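Local coordinates for congerin-2 (Conger myriaster, PDB 1IS3), which binds beta-galactosides such as lactose as a homodimeric galectin of the conger eel, though its physiological role is not yet known, at residues L60-E73 and G104-A116. Residues are numbered along the deposited sequence; the frame is centred on the assembly and turned at random. Where two conformers were deposited one is given.
Sequences LNSLVHNVGWQQEE and GETVEFPNRNKDA. With GAL (beta-D-galactopyranose), chain B; BGC (beta-D-glucopyranose), chain C.
Leu60 slides past Phe109, its CB 3.6 Å from Phe109 CD1, while its branched end meets Val107 tip to tip; a branched aliphatic chain suits this buried spot between the sheets. Phe109, with CG anti to its backbone N (chi1 177°), reaches far enough for CZ to lie 3.6 Å from Asn61 CA. The amide of Asn61 serves two sides: ND2 gives an almost straight bond (173°) to galactose O6 and another to Gln70 O, while OD1 accepts from Ser62 N and, 3.1 Å away, from Arg112 NH2, the two donors arriving from opposite faces of the amide. Ser62 OG, a short hydroxyl at the guanidinium edge, takes a straighter bond (163°) from NH2 than Asn61 OD1 does. This is the galectin beta-sandwich: strand 57-64 belongs to the sugar-binding sheet, strand 106-110 is at the edge of the facing one, and Arg112 just beyond it reaches across. Trp69 offers a broad apolar face to galactose, its CE2 3.7 Å from GAL C4. Gln71 backbone O accepts from Arg112 NH1 (2.7 Å), and Glu72 OE2 from galactose O6. Arginine suits its place: Phe109 CZ covers one guanidinium face while in-plane N-H groups bond at the edge. Glu73 OE1 adds a long salt bridge to Arg112 NH1 (3.6 Å), and a water links Glu73 OE2 to Glu108 O.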
loop_
_atom_site.group_PDB
_atom_site.type_symbol
_atom_site.label_atom_id
_atom_site.label_comp_id
_atom_site.label_asym_id
_atom_site.label_seq_id
_atom_site.Cartn_x
_atom_site.Cartn_y
_atom_site.Cartn_z
ATOM N N LEU A 60 14.001 -13.938 11.892
ATOM C CA LEU A 60 14.282 -12.654 11.263
ATOM C C LEU A 60 15.628 -12.678 10.533
ATOM O O LEU A 60 16.605 -13.276 11.025
ATOM C CB LEU A 60 14.295 -11.550 12.318
ATOM C CG LEU A 60 12.903 -11.340 12.922
ATOM C CD1 LEU A 60 12.781 -12.168 14.195
ATOM C CD2 LEU A 60 12.685 -9.874 13.177
ATOM N N ASN A 61 15.693 -12.069 9.353
ATOM C CA ASN A 61 16.931 -12.047 8.590
ATOM C C ASN A 61 16.911 -10.982 7.496
ATOM O O ASN A 61 15.890 -10.306 7.314
ATOM C CB ASN A 61 17.168 -13.438 7.973
ATOM C CG ASN A 61 18.643 -13.814 7.739
ATOM O OD1 ASN A 61 19.539 -12.983 7.776
ATOM N ND2 ASN A 61 18.951 -15.061 7.446
ATOM N N SER A 62 18.033 -10.744 6.823
ATOM C CA SER A 62 18.108 -9.858 5.685
ATOM C C SER A 62 18.598 -10.702 4.514
ATOM O O SER A 62 19.318 -11.718 4.673
ATOM C CB SER A 62 19.065 -8.730 6.020
ATOM O OG SER A 62 20.343 -9.268 6.351
ATOM N N LEU A 63 18.210 -10.254 3.323
ATOM C CA LEU A 63 18.517 -10.896 2.072
ATOM C C LEU A 63 19.226 -9.860 1.228
ATOM O O LEU A 63 18.683 -8.760 1.031
ATOM C CB LEU A 63 17.244 -11.341 1.363
ATOM C CG LEU A 63 17.372 -11.972 -0.012
ATOM C CD1 LEU A 63 18.111 -13.292 0.056
ATOM C CD2 LEU A 63 15.991 -12.275 -0.538
ATOM N N VAL A 64 20.418 -10.212 0.748
ATOM C CA VAL A 64 21.220 -9.306 -0.078
ATOM C C VAL A 64 21.132 -9.762 -1.534
ATOM O O VAL A 64 21.275 -10.954 -1.837
ATOM C CB VAL A 64 22.690 -9.326 0.428
ATOM C CG1 VAL A 64 23.625 -8.497 -0.481
ATOM C CG2 VAL A 64 22.701 -8.713 1.836
ATOM N N HIS A 65 20.892 -8.808 -2.436
ATOM C CA HIS A 65 20.676 -9.103 -3.836
ATOM C C HIS A 65 21.870 -9.834 -4.449
ATOM O O HIS A 65 23.015 -9.438 -4.252
ATOM C CB HIS A 65 20.379 -7.770 -4.554
ATOM C CG HIS A 65 20.179 -7.988 -6.044
ATOM N ND1 HIS A 65 19.226 -8.689 -6.660
ATOM C CD2 HIS A 65 21.068 -7.554 -7.003
ATOM C CE1 HIS A 65 19.506 -8.725 -7.952
ATOM N NE2 HIS A 65 20.609 -8.040 -8.139
ATOM N N ASN A 66 21.597 -10.927 -5.143
ATOM C CA ASN A 66 22.608 -11.776 -5.769
ATOM C C ASN A 66 23.625 -12.319 -4.782
ATOM O O ASN A 66 24.685 -12.789 -5.189
ATOM C CB ASN A 66 23.342 -11.007 -6.880
ATOM C CG ASN A 66 23.928 -11.892 -7.984
ATOM O OD1 ASN A 66 24.927 -11.517 -8.646
ATOM N ND2 ASN A 66 23.335 -13.049 -8.296
ATOM N N VAL A 67 23.349 -12.312 -3.465
ATOM C CA VAL A 67 24.275 -12.832 -2.464
ATOM C C VAL A 67 23.515 -13.846 -1.597
ATOM O O VAL A 67 23.950 -15.006 -1.511
ATOM C CB VAL A 67 24.844 -11.657 -1.607
ATOM C CG1 VAL A 67 25.525 -12.151 -0.347
ATOM C CG2 VAL A 67 25.855 -10.887 -2.441
ATOM N N GLY A 68 22.376 -13.507 -0.978
ATOM C CA GLY A 68 21.628 -14.468 -0.189
ATOM C C GLY A 68 21.341 -13.978 1.230
ATOM O O GLY A 68 21.564 -12.811 1.591
ATOM N N TRP A 69 20.871 -14.947 2.013
ATOM C CA TRP A 69 20.448 -14.729 3.385
ATOM C C TRP A 69 21.640 -14.563 4.309
ATOM O O TRP A 69 22.654 -15.241 4.122
ATOM C CB TRP A 69 19.555 -15.914 3.826
ATOM C CG TRP A 69 18.184 -15.912 3.128
ATOM C CD1 TRP A 69 17.889 -16.801 2.120
ATOM C CD2 TRP A 69 17.137 -15.024 3.358
ATOM N NE1 TRP A 69 16.673 -16.488 1.701
ATOM C CE2 TRP A 69 16.181 -15.442 2.407
ATOM C CE3 TRP A 69 16.862 -13.940 4.210
ATOM C CZ2 TRP A 69 14.946 -14.760 2.318
ATOM C CZ3 TRP A 69 15.643 -13.277 4.108
ATOM C CH2 TRP A 69 14.697 -13.687 3.170
ATOM N N GLN A 70 21.537 -13.658 5.277
ATOM C CA GLN A 70 22.602 -13.362 6.210
ATOM C C GLN A 70 22.390 -14.148 7.509
ATOM O O GLN A 70 21.872 -15.272 7.442
ATOM C CB GLN A 70 22.625 -11.837 6.406
ATOM C CG GLN A 70 22.943 -11.163 5.044
ATOM C CD GLN A 70 24.194 -11.713 4.323
ATOM O OE1 GLN A 70 25.308 -11.595 4.841
ATOM N NE2 GLN A 70 24.089 -12.320 3.144
ATOM N N GLN A 71 22.763 -13.631 8.676
ATOM C CA GLN A 71 22.660 -14.389 9.914
ATOM C C GLN A 71 21.220 -14.277 10.461
ATOM O O GLN A 71 20.707 -13.185 10.693
ATOM C CB GLN A 71 23.700 -13.792 10.847
ATOM C CG GLN A 71 23.798 -14.427 12.218
ATOM C CD GLN A 71 23.616 -13.478 13.429
ATOM O OE1 GLN A 71 24.530 -12.750 13.873
ATOM N NE2 GLN A 71 22.430 -13.479 14.063
ATOM N N GLU A 72 20.552 -15.409 10.668
ATOM C CA GLU A 72 19.202 -15.460 11.266
ATOM C C GLU A 72 19.169 -15.092 12.741
ATOM O O GLU A 72 20.100 -15.437 13.495
ATOM C CB GLU A 72 18.557 -16.826 11.302
ATOM C CG GLU A 72 18.540 -17.495 9.989
ATOM C CD GLU A 72 17.780 -18.806 10.001
ATOM O OE1 GLU A 72 17.729 -19.524 11.003
ATOM O OE2 GLU A 72 17.242 -19.090 8.951
ATOM N N GLU A 73 18.114 -14.429 13.170
ATOM C CA GLU A 73 17.842 -14.173 14.568
ATOM C C GLU A 73 16.511 -14.833 14.789
ATOM O O GLU A 73 15.672 -14.865 13.882
ATOM C CB GLU A 73 17.764 -12.685 14.828
ATOM C CG GLU A 73 19.255 -12.265 14.873
ATOM C CD GLU A 73 19.630 -10.857 15.320
ATOM O OE1 GLU A 73 20.722 -10.387 14.933
ATOM O OE2 GLU A 73 18.840 -10.233 16.046
ATOM N N GLY A 104 1.282 -7.007 22.069
ATOM C CA GLY A 104 2.050 -5.961 22.723
ATOM C C GLY A 104 3.508 -6.337 22.909
ATOM O O GLY A 104 4.311 -5.485 23.252
ATOM N N GLU A 105 3.901 -7.591 22.709
ATOM C CA GLU A 105 5.314 -7.945 22.867
ATOM C C GLU A 105 6.125 -7.348 21.712
ATOM O O GLU A 105 5.602 -7.107 20.612
ATOM C CB GLU A 105 5.537 -9.471 22.873
ATOM C CG GLU A 105 5.112 -10.040 24.215
ATOM C CD GLU A 105 5.354 -11.533 24.371
ATOM O OE1 GLU A 105 6.104 -11.861 25.289
ATOM O OE2 GLU A 105 4.819 -12.350 23.608
ATOM N N THR A 106 7.410 -7.088 21.941
ATOM C CA THR A 106 8.201 -6.471 20.884
ATOM C C THR A 106 9.375 -7.346 20.495
ATOM O O THR A 106 9.819 -8.195 21.292
ATOM C CB THR A 106 8.712 -5.065 21.337
ATOM O OG1 THR A 106 9.723 -5.300 22.314
ATOM C CG2 THR A 106 7.644 -4.174 21.965
ATOM N N VAL A 107 9.883 -7.151 19.281
ATOM C CA VAL A 107 11.099 -7.786 18.810
ATOM C C VAL A 107 11.883 -6.650 18.144
ATOM O O VAL A 107 11.305 -5.719 17.572
ATOM C CB VAL A 107 10.750 -9.013 17.818
ATOM C CG1 VAL A 107 9.640 -8.661 16.882
ATOM C CG2 VAL A 107 11.971 -9.415 16.994
ATOM N N GLU A 108 13.209 -6.639 18.309
ATOM C CA GLU A 108 14.068 -5.645 17.673
ATOM C C GLU A 108 15.031 -6.391 16.760
ATOM O O GLU A 108 15.438 -7.519 17.086
ATOM C CB GLU A 108 14.892 -4.860 18.680
ATOM C CG GLU A 108 14.103 -3.953 19.603
ATOM C CD GLU A 108 13.285 -4.679 20.666
ATOM O OE1 GLU A 108 13.839 -5.563 21.335
ATOM O OE2 GLU A 108 12.089 -4.385 20.810
ATOM N N PHE A 109 15.446 -5.850 15.631
ATOM C CA PHE A 109 16.330 -6.543 14.704
ATOM C C PHE A 109 17.233 -5.442 14.152
ATOM O O PHE A 109 16.723 -4.349 13.901
ATOM C CB PHE A 109 15.470 -7.176 13.620
ATOM C CG PHE A 109 16.271 -7.873 12.541
ATOM C CD1 PHE A 109 16.908 -9.082 12.814
ATOM C CD2 PHE A 109 16.358 -7.286 11.263
ATOM C CE1 PHE A 109 17.632 -9.697 11.793
ATOM C CE2 PHE A 109 17.085 -7.910 10.252
ATOM C CZ PHE A 109 17.718 -9.112 10.521
ATOM N N PRO A 110 18.553 -5.579 14.010
ATOM C CA PRO A 110 19.413 -4.532 13.487
ATOM C C PRO A 110 19.070 -4.096 12.051
ATOM O O PRO A 110 18.704 -4.890 11.169
ATOM C CB PRO A 110 20.812 -5.130 13.593
ATOM C CG PRO A 110 20.567 -6.600 13.398
ATOM C CD PRO A 110 19.303 -6.826 14.220
ATOM N N ASN A 111 19.251 -2.802 11.825
ATOM C CA ASN A 111 19.163 -2.234 10.476
ATOM C C ASN A 111 20.582 -2.389 9.923
ATOM O O ASN A 111 21.414 -1.482 10.014
ATOM C CB ASN A 111 18.779 -0.772 10.580
ATOM C CG ASN A 111 18.603 -0.066 9.258
ATOM O OD1 ASN A 111 17.996 0.999 9.241
ATOM N ND2 ASN A 111 19.038 -0.545 8.124
ATOM N N ARG A 112 20.874 -3.538 9.344
ATOM C CA ARG A 112 22.213 -3.918 8.917
ATOM C C ARG A 112 22.831 -3.056 7.841
ATOM O O ARG A 112 24.044 -2.825 7.824
ATOM C CB ARG A 112 22.174 -5.359 8.445
ATOM C CG ARG A 112 21.918 -6.293 9.622
ATOM C CD ARG A 112 21.689 -7.726 9.173
ATOM N NE ARG A 112 21.687 -8.636 10.312
ATOM C CZ ARG A 112 21.271 -9.900 10.256
ATOM N NH1 ARG A 112 21.321 -10.610 11.378
ATOM N NH2 ARG A 112 20.789 -10.438 9.146
ATOM N N ASN A 113 22.059 -2.510 6.912
ATOM C CA ASN A 113 22.670 -1.663 5.897
ATOM C C ASN A 113 22.650 -0.200 6.274
ATOM O O ASN A 113 23.159 0.620 5.522
ATOM C CB ASN A 113 21.966 -1.761 4.558
ATOM C CG ASN A 113 21.582 -3.141 4.098
ATOM O OD1 ASN A 113 20.575 -3.211 3.381
ATOM N ND2 ASN A 113 22.189 -4.264 4.492
ATOM N N LYS A 114 22.077 0.181 7.417
ATOM C CA LYS A 114 21.934 1.558 7.881
ATOM C C LYS A 114 21.072 2.384 6.905
ATOM O O LYS A 114 21.291 3.572 6.683
ATOM C CB LYS A 114 23.336 2.194 8.060
ATOM C CG LYS A 114 24.259 1.537 9.094
ATOM C CD LYS A 114 23.986 2.138 10.458
ATOM C CE LYS A 114 24.336 3.646 10.586
ATOM N NZ LYS A 114 25.753 3.995 10.434
ATOM N N ASP A 115 20.074 1.741 6.285
ATOM C CA ASP A 115 19.164 2.401 5.351
ATOM C C ASP A 115 18.201 3.375 6.018
ATOM O O ASP A 115 17.761 3.177 7.143
ATOM C CB ASP A 115 18.335 1.370 4.592
ATOM C CG ASP A 115 19.127 0.531 3.594
ATOM O OD1 ASP A 115 18.980 -0.693 3.576
ATOM O OD2 ASP A 115 19.891 1.095 2.829
ATOM N N ALA A 116 17.806 4.443 5.315
ATOM C CA ALA A 116 16.901 5.406 5.903
ATOM C C ALA A 116 15.503 5.448 5.272
ATOM O O ALA A 116 14.611 6.150 5.750
ATOM C CB ALA A 116 17.516 6.810 5.815
HETATM C C1 GAL B . 15.404 -20.047 5.150
HETATM C C2 GAL B . 14.156 -19.946 4.283
HETATM C C3 GAL B . 14.034 -18.558 3.673
HETATM C C4 GAL B . 14.112 -17.491 4.769
HETATM C C5 GAL B . 15.391 -17.697 5.571
HETATM C C6 GAL B . 15.531 -16.711 6.700
HETATM O O2 GAL B . 14.224 -20.909 3.249
HETATM O O3 GAL B . 12.801 -18.451 2.979
HETATM O O4 GAL B . 12.982 -17.569 5.630
HETATM O O5 GAL B . 15.408 -19.016 6.148
HETATM O O6 GAL B . 16.766 -16.888 7.369
HETATM C C2 BGC C . 17.581 -22.692 8.499
HETATM C C3 BGC C . 16.303 -22.150 7.860
HETATM C C4 BGC C . 16.607 -21.689 6.438
HETATM C C5 BGC C . 17.236 -22.846 5.641
HETATM C C6 BGC C . 17.669 -22.431 4.251
HETATM C C1 BGC C . 18.125 -23.826 7.634
HETATM O O1 BGC C . 19.308 -24.297 8.183
HETATM O O2 BGC C . 17.306 -23.172 9.807
HETATM O O3 BGC C . 15.798 -21.073 8.627
HETATM O O4 BGC C . 15.387 -21.273 5.799
HETATM O O5 BGC C . 18.411 -23.336 6.318
HETATM O O6 BGC C . 18.579 -21.340 4.309
HETATM O O HOH W 1 15.759 -10.198 16.279
#